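Local structure of uncharacterized protein (Escherichia coli O157:H7, 4R29) at residues 110-115 with 147-152; 134-139 with 162-167. The protein probably uses S-adenosylmethionine to methylate a zinc-finger cysteine of the host proteins TAB2 and TAB3, thereby blocking NF-kappa-B activation. The protein carries 1 engineered substitution. All coordinates share one frame; numbering follows the deposited sequence.

Overall arrangement
Contacts 1 and 2 share one three-stranded antiparallel sheet, in the order 109-114, 145-151, 131-137, and their centres lie about 9 Å apart. Contact 1 joins the edge strand that holds S-adenosylmethionine to the middle strand; contact 2 sets the other edge strand against helix 155-181. The middle strand links them through a probable hydrogen bond from Lys134 N to Val148 O (2.8 Å). Phe164, on the helix, also bridges the two, its CZ packing 3.4 Å from Gln111 CG while its CD2 meets Val148 CG2. The Phe164 side chain lies about 6 Å from S-adenosylmethionine, making it a second-shell element behind Gln111.

Contact 1: residues 110-115 with 147-152; sequences GQFSVD and VVVYRN. With SAM (S-adenosylmethionine), chain E.
Gly110 and Phe112 pair with Val149 and Val147 in an antiparallel ladder of the Rossmann-like fold, and Gln111 between them turns its backbone outward to S-adenosylmethionine. Gly110-Val149 and Phe112-Val147 are the hydrogen-bonded pairs, Gln111-Val148 the non-hydrogen-bonded pair that separates them. Of the four N-H...O bonds, Val147 N to Phe112 O is the straightest, 2.8 Å long with 174° at the hydrogen. Gln111 CA also sends a C-H...O contact to Val147 O at 3.2 Å.

Phe112, Val147 and Val149 gather on one face of the sheet. Phe112 CG sits between the backbone N and the carbonyl carbon (chi1 62°), and the Phe112 and Val147 side chains run side by side in the same direction. Val147 CB makes a CH-pi contact over one ring face, 3.9 Å from the centroid, whereas Val149 CG1 meets CE1 at the ring edge. The same Val149 CG1 touches Gly110 O at 3.4 Å. Trp99 adds an edge-to-face partner for the Phe112 ring.

On the outward side, Gln111 N donates to the ligand carboxylate atom OXT at 3.0 Å, and the ligand amino nitrogen N donates to Gln111 O at 2.6 Å. The OXT atom also lies against Gly110, 3.4 Å from its CA. Gln111 CG is anti to the backbone N (chi1 173°), on the opposite sheet face from Phe112, and the bent chain brings OE1 near ligand CB and CG. Arg107, Ser98, Glu191 and Tyr204 supply further ligand hydrogen bonds.

The amino-acid end of the cofactor thus pairs with the edge strand much as a neighbouring strand would, through one donor and one acceptor of Gln111. Both are main-chain atoms, so recognition of this end probably depends on backbone conformation, which the ladder to Val147 and Val149 would help to hold.

Contact 2: residues 134-139 with 162-167; sequences KIFPKE and NRFIEL
Lys134 and Phe136 project from an edge strand toward Asn162, Phe164 and Ile165 of helix 155-181, an alpha/beta packing in which the helix covers one face of the sheet. The strand and helix segments run nearly parallel, 19° apart, with their axes 11.1 Å from each other, and no hydrogen bond spans them.

The apolar contacts are of two sorts. Between the aromatic rings the meeting is rim to rim: Phe136 CZ lies 4.3 Å from Phe164 CE2, each atom near the plane of the other ring, so the two rings do not stack on each other. Ile165 contributes its aliphatic chain, CG1 lying obliquely to the Phe136 ring near CE1. Ile165 CD1 packs 3.8 Å from Lys134 CD, the two side chains crossing at about a right angle. Phe164 also reaches Met198 and Ile201 of helix 186-201, placing its ring where two helices and the sheet converge.

The polar approach, between Lys134 and Asn162, is close without being a hydrogen bond. Asn162 CB leads away from the strand, but its CG is anti to the carbonyl carbon (chi1 -79°), and the end of the side chain comes nearer. Asn162 OD1 lies 3.6 Å from Lys134 CE, and Lys134 NZ, where the chain bends at chi4 (-83°), stands 3.7 Å from that same OD1.

Contact 1: residues 110-115 with 147-152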
loop_
_atom_site.group_PDB
_atom_site.type_symbol
_atom_site.label_atom_id
_atom_site.label_comp_id
_atom_site.label_asym_id
_atom_site.label_seq_id
_atom_site.Cartn_x
_atom_site.Cartn_y
_atom_site.Cartn_z
ATOM N N GLY A 110 -3.563 -4.933 3.942
ATOM C CA GLY A 110 -2.215 -4.439 4.149
ATOM C C GLY A 110 -2.055 -3.183 3.313
ATOM O O GLY A 110 -2.879 -2.898 2.443
ATOM N N GLN A 111 -1.000 -2.431 3.574
ATOM C CA GLN A 111 -0.763 -1.177 2.873
ATOM C C GLN A 111 0.742 -1.090 2.621
ATOM O O GLN A 111 1.535 -1.456 3.474
ATOM C CB GLN A 111 -1.275 0.012 3.708
ATOM C CG GLN A 111 -0.915 1.398 3.144
ATOM C CD GLN A 111 0.473 1.865 3.571
ATOM O OE1 GLN A 111 0.823 1.791 4.744
ATOM N NE2 GLN A 111 1.263 2.340 2.624
ATOM N N PHE A 112 1.128 -0.656 1.432
ATOM C CA PHE A 112 2.536 -0.477 1.096
ATOM C C PHE A 112 2.671 0.670 0.093
ATOM O O PHE A 112 1.687 1.295 -0.254
ATOM C CB PHE A 112 3.160 -1.791 0.590
ATOM C CG PHE A 112 2.533 -2.339 -0.677
ATOM C CD1 PHE A 112 1.385 -3.139 -0.621
ATOM C CD2 PHE A 112 3.106 -2.080 -1.925
ATOM C CE1 PHE A 112 0.817 -3.665 -1.782
ATOM C CE2 PHE A 112 2.544 -2.603 -3.099
ATOM C CZ PHE A 112 1.390 -3.392 -3.023
ATOM N N SER A 113 3.879 0.945 -0.377
ATOM C CA SER A 113 4.107 2.066 -1.288
ATOM C C SER A 113 4.851 1.626 -2.523
ATOM O O SER A 113 5.627 0.671 -2.491
ATOM C CB SER A 113 4.937 3.146 -0.591
ATOM O OG SER A 113 4.123 3.838 0.331
ATOM N N VAL A 114 4.630 2.328 -3.621
ATOM C CA VAL A 114 5.427 2.076 -4.811
ATOM C C VAL A 114 6.016 3.391 -5.302
ATOM O O VAL A 114 5.390 4.440 -5.162
ATOM C CB VAL A 114 4.614 1.367 -5.922
ATOM C CG1 VAL A 114 4.184 -0.011 -5.460
ATOM C CG2 VAL A 114 3.399 2.200 -6.321
ATOM N N ASP A 115 7.225 3.330 -5.854
ATOM C CA ASP A 115 7.864 4.524 -6.421
ATOM C C ASP A 115 7.514 4.697 -7.905
ATOM O O ASP A 115 8.010 5.611 -8.569
ATOM C CB ASP A 115 9.395 4.513 -6.204
ATOM C CG ASP A 115 10.083 3.328 -6.868
ATOM O OD1 ASP A 115 9.539 2.784 -7.857
ATOM O OD2 ASP A 115 11.180 2.942 -6.400
ATOM N N VAL A 147 -0.542 1.987 -1.806
ATOM C CA VAL A 147 -1.394 0.875 -2.207
ATOM C C VAL A 147 -2.003 0.191 -1.000
ATOM O O VAL A 147 -1.296 -0.304 -0.119
ATOM C CB VAL A 147 -0.622 -0.170 -3.033
ATOM C CG1 VAL A 147 -1.591 -1.223 -3.588
ATOM C CG2 VAL A 147 0.178 0.518 -4.152
ATOM N N VAL A 148 -3.327 0.172 -0.956
ATOM C CA VAL A 148 -4.055 -0.555 0.072
ATOM C C VAL A 148 -4.619 -1.831 -0.554
ATOM O O VAL A 148 -5.536 -1.782 -1.388
ATOM C CB VAL A 148 -5.214 0.296 0.665
ATOM C CG1 VAL A 148 -5.934 -0.453 1.783
ATOM C CG2 VAL A 148 -4.696 1.645 1.186
ATOM N N VAL A 149 -4.061 -2.971 -0.156
ATOM C CA VAL A 149 -4.457 -4.262 -0.715
ATOM C C VAL A 149 -5.345 -5.029 0.287
ATOM O O VAL A 149 -5.022 -5.118 1.477
ATOM C CB VAL A 149 -3.200 -5.093 -1.137
ATOM C CG1 VAL A 149 -2.243 -5.262 0.043
ATOM C CG2 VAL A 149 -3.589 -6.465 -1.747
ATOM N N TYR A 150 -6.473 -5.554 -0.191
ATOM C CA TYR A 150 -7.429 -6.242 0.683
ATOM C C TYR A 150 -8.120 -7.460 0.040
ATOM O O TYR A 150 -8.184 -7.581 -1.193
ATOM C CB TYR A 150 -8.474 -5.262 1.238
ATOM C CG TYR A 150 -9.362 -4.590 0.195
ATOM C CD1 TYR A 150 -8.928 -3.453 -0.488
ATOM C CD2 TYR A 150 -10.642 -5.086 -0.088
ATOM C CE1 TYR A 150 -9.733 -2.816 -1.422
ATOM C CE2 TYR A 150 -11.465 -4.472 -1.030
ATOM C CZ TYR A 150 -11.002 -3.335 -1.699
ATOM O OH TYR A 150 -11.797 -2.720 -2.640
ATOM N N ARG A 151 -8.610 -8.363 0.893
ATOM C CA ARG A 151 -9.403 -9.518 0.454
ATOM C C ARG A 151 -10.822 -9.061 0.168
ATOM O O ARG A 151 -11.512 -8.560 1.061
ATOM C CB ARG A 151 -9.476 -10.599 1.540
ATOM C CG ARG A 151 -8.143 -11.104 2.084
ATOM C CD ARG A 151 -7.359 -11.894 1.058
ATOM N NE ARG A 151 -8.129 -12.988 0.461
ATOM C CZ ARG A 151 -7.588 -14.085 -0.062
ATOM N NH1 ARG A 151 -6.261 -14.264 -0.024
ATOM N NH2 ARG A 151 -8.373 -15.017 -0.602
ATOM N N ASN A 152 -11.258 -9.227 -1.072
ATOM C CA ASN A 152 -12.636 -8.915 -1.449
ATOM C C ASN A 152 -13.579 -10.038 -1.020
ATOM O O ASN A 152 -14.803 -9.867 -0.952
ATOM C CB ASN A 152 -12.717 -8.735 -2.961
ATOM C CG ASN A 152 -13.813 -7.790 -3.370
ATOM O OD1 ASN A 152 -14.223 -6.916 -2.596
ATOM N ND2 ASN A 152 -14.298 -7.950 -4.592
HETATM N N SAM E . 3.138 -2.300 5.388
HETATM C CA SAM E . 2.416 -2.330 6.660
HETATM C C SAM E . 1.280 -3.347 6.640
HETATM O O SAM E . 0.833 -3.781 7.707
HETATM O OXT SAM E . 0.783 -3.722 5.563
HETATM C CB SAM E . 1.822 -0.972 7.023
HETATM C CG SAM E . 2.843 0.070 7.452
HETATM S SD SAM E . 2.121 1.470 8.368
HETATM C CE SAM E . 3.682 2.339 8.664
HETATM C "C5'" SAM E . 1.948 0.705 10.000
HETATM C "C4'" SAM E . 1.294 1.677 10.978
HETATM O "O4'" SAM E . 0.702 0.966 12.050
HETATM C "C3'" SAM E . 2.299 2.653 11.581
HETATM O "O3'" SAM E . 2.361 3.859 10.844
HETATM C "C2'" SAM E . 1.777 2.872 12.984
HETATM O "O2'" SAM E . 0.960 4.005 12.932
HETATM C "C1'" SAM E . 0.886 1.665 13.271
HETATM N N9 SAM E . 1.488 0.681 14.191
HETATM C C8 SAM E . 0.914 0.198 15.337
HETATM N N7 SAM E . 1.734 -0.710 15.896
HETATM C C5 SAM E . 2.829 -0.823 15.113
HETATM C C6 SAM E . 3.968 -1.607 15.221
HETATM N N6 SAM E . 4.113 -2.437 16.249
HETATM N N1 SAM E . 4.943 -1.512 14.257
HETATM C C2 SAM E . 4.779 -0.651 13.185
HETATM N N3 SAM E . 3.642 0.125 13.079
HETATM C C4 SAM E . 2.680 0.039 14.030
#

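Contact 2: residues 134-139 with 162-167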
loop_
_atom_site.group_PDB
_atom_site.type_symbol
_atom_site.label_atom_id
_atom_site.label_comp_id
_atom_site.label_asym_id
_atom_site.label_seq_id
_atom_site.Cartn_x
_atom_site.Cartn_y
_atom_site.Cartn_z
ATOM N N LYS A 134 -6.663 -0.422 -3.519
ATOM C CA LYS A 134 -7.013 0.993 -3.593
ATOM C C LYS A 134 -5.711 1.785 -3.685
ATOM O O LYS A 134 -4.817 1.615 -2.850
ATOM C CB LYS A 134 -7.851 1.427 -2.387
ATOM C CG LYS A 134 -9.271 0.854 -2.386
ATOM C CD LYS A 134 -10.080 1.288 -1.138
ATOM C CE LYS A 134 -11.532 0.797 -1.171
ATOM N NZ LYS A 134 -12.428 1.682 -1.979
ATOM N N ILE A 135 -5.581 2.611 -4.720
ATOM C CA ILE A 135 -4.322 3.293 -5.002
ATOM C C ILE A 135 -4.528 4.794 -5.002
ATOM O O ILE A 135 -5.544 5.281 -5.499
ATOM C CB ILE A 135 -3.753 2.896 -6.378
ATOM C CG1 ILE A 135 -3.634 1.377 -6.496
ATOM C CG2 ILE A 135 -2.401 3.580 -6.613
ATOM C CD1 ILE A 135 -3.391 0.867 -7.921
ATOM N N PHE A 136 -3.565 5.523 -4.446
ATOM C CA PHE A 136 -3.588 6.986 -4.500
ATOM C C PHE A 136 -2.221 7.585 -4.218
ATOM O O PHE A 136 -1.384 6.952 -3.578
ATOM C CB PHE A 136 -4.623 7.569 -3.542
ATOM C CG PHE A 136 -4.500 7.066 -2.140
ATOM C CD1 PHE A 136 -5.097 5.868 -1.766
ATOM C CD2 PHE A 136 -3.802 7.785 -1.193
ATOM C CE1 PHE A 136 -4.998 5.396 -0.470
ATOM C CE2 PHE A 136 -3.690 7.310 0.119
ATOM C CZ PHE A 136 -4.292 6.111 0.475
ATOM N N PRO A 137 -1.996 8.817 -4.703
ATOM C CA PRO A 137 -0.719 9.513 -4.516
ATOM C C PRO A 137 -0.364 9.657 -3.035
ATOM O O PRO A 137 -1.241 9.891 -2.216
ATOM C CB PRO A 137 -0.986 10.906 -5.118
ATOM C CG PRO A 137 -2.106 10.702 -6.090
ATOM C CD PRO A 137 -2.970 9.635 -5.456
ATOM N N LYS A 138 0.911 9.521 -2.698
ATOM C CA LYS A 138 1.321 9.761 -1.335
ATOM C C LYS A 138 1.271 11.241 -1.056
ATOM O O LYS A 138 1.770 12.049 -1.842
ATOM C CB LYS A 138 2.728 9.250 -1.055
ATOM C CG LYS A 138 3.168 9.529 0.379
ATOM C CD LYS A 138 4.257 8.562 0.845
ATOM C CE LYS A 138 4.859 8.983 2.192
ATOM N NZ LYS A 138 3.876 9.695 3.076
ATOM N N GLU A 139 0.637 11.580 0.063
ATOM C CA GLU A 139 0.711 12.907 0.658
ATOM C C GLU A 139 2.160 13.405 0.655
ATOM O O GLU A 139 3.083 12.648 0.959
ATOM C CB GLU A 139 0.202 12.825 2.102
ATOM C CG GLU A 139 0.246 14.127 2.872
ATOM C CD GLU A 139 -0.752 15.130 2.342
ATOM O OE1 GLU A 139 -1.382 14.848 1.294
ATOM O OE2 GLU A 139 -0.907 16.193 2.977
ATOM N N ASN A 162 -11.136 0.783 3.889
ATOM C CA ASN A 162 -11.796 2.070 4.058
ATOM C C ASN A 162 -11.392 2.733 5.373
ATOM O O ASN A 162 -11.075 3.919 5.411
ATOM C CB ASN A 162 -13.319 1.907 3.980
ATOM C CG ASN A 162 -13.820 1.785 2.554
ATOM O OD1 ASN A 162 -13.196 2.287 1.614
ATOM N ND2 ASN A 162 -14.947 1.112 2.384
ATOM N N ARG A 163 -11.399 1.953 6.447
ATOM C CA ARG A 163 -11.010 2.449 7.752
ATOM C C ARG A 163 -9.564 2.971 7.744
ATOM O O ARG A 163 -9.244 3.965 8.388
ATOM C CB ARG A 163 -11.189 1.359 8.798
ATOM C CG ARG A 163 -10.865 1.790 10.225
ATOM C CD ARG A 163 -11.936 2.734 10.711
ATOM N NE ARG A 163 -11.782 3.101 12.116
ATOM C CZ ARG A 163 -12.153 4.281 12.610
ATOM N NH1 ARG A 163 -12.683 5.207 11.813
ATOM N NH2 ARG A 163 -11.988 4.541 13.896
ATOM N N PHE A 164 -8.694 2.318 6.997
ATOM C CA PHE A 164 -7.342 2.822 6.877
ATOM C C PHE A 164 -7.317 4.211 6.249
ATOM O O PHE A 164 -6.608 5.094 6.713
ATOM C CB PHE A 164 -6.469 1.873 6.059
ATOM C CG PHE A 164 -5.172 2.483 5.626
ATOM C CD1 PHE A 164 -4.111 2.577 6.509
ATOM C CD2 PHE A 164 -5.023 2.996 4.342
ATOM C CE1 PHE A 164 -2.904 3.150 6.121
ATOM C CE2 PHE A 164 -3.820 3.568 3.940
ATOM C CZ PHE A 164 -2.758 3.649 4.833
ATOM N N ILE A 165 -8.084 4.394 5.182
ATOM C CA ILE A 165 -8.105 5.664 4.473
ATOM C C ILE A 165 -8.598 6.813 5.372
ATOM O O ILE A 165 -8.065 7.933 5.329
ATOM C CB ILE A 165 -8.930 5.548 3.181
ATOM C CG1 ILE A 165 -8.246 4.568 2.219
ATOM C CG2 ILE A 165 -9.108 6.913 2.516
ATOM C CD1 ILE A 165 -9.092 4.238 0.989
ATOM N N GLU A 166 -9.598 6.519 6.197
ATOM C CA GLU A 166 -10.058 7.469 7.212
ATOM C C GLU A 166 -8.963 7.808 8.206
ATOM O O GLU A 166 -8.742 8.983 8.503
ATOM C CB GLU A 166 -11.240 6.908 7.990
ATOM C CG GLU A 166 -12.477 6.725 7.167
ATOM C CD GLU A 166 -13.537 5.955 7.927
ATOM O OE1 GLU A 166 -14.470 5.432 7.278
ATOM O OE2 GLU A 166 -13.429 5.867 9.171
ATOM N N LEU A 167 -8.298 6.784 8.747
ATOM C CA LEU A 167 -7.237 7.043 9.702
ATOM C C LEU A 167 -6.101 7.772 8.998
ATOM O O LEU A 167 -5.551 8.726 9.520
ATOM C CB LEU A 167 -6.755 5.747 10.369
ATOM C CG LEU A 167 -7.817 4.990 11.179
ATOM C CD1 LEU A 167 -7.302 3.675 11.734
ATOM C CD2 LEU A 167 -8.341 5.873 12.311
#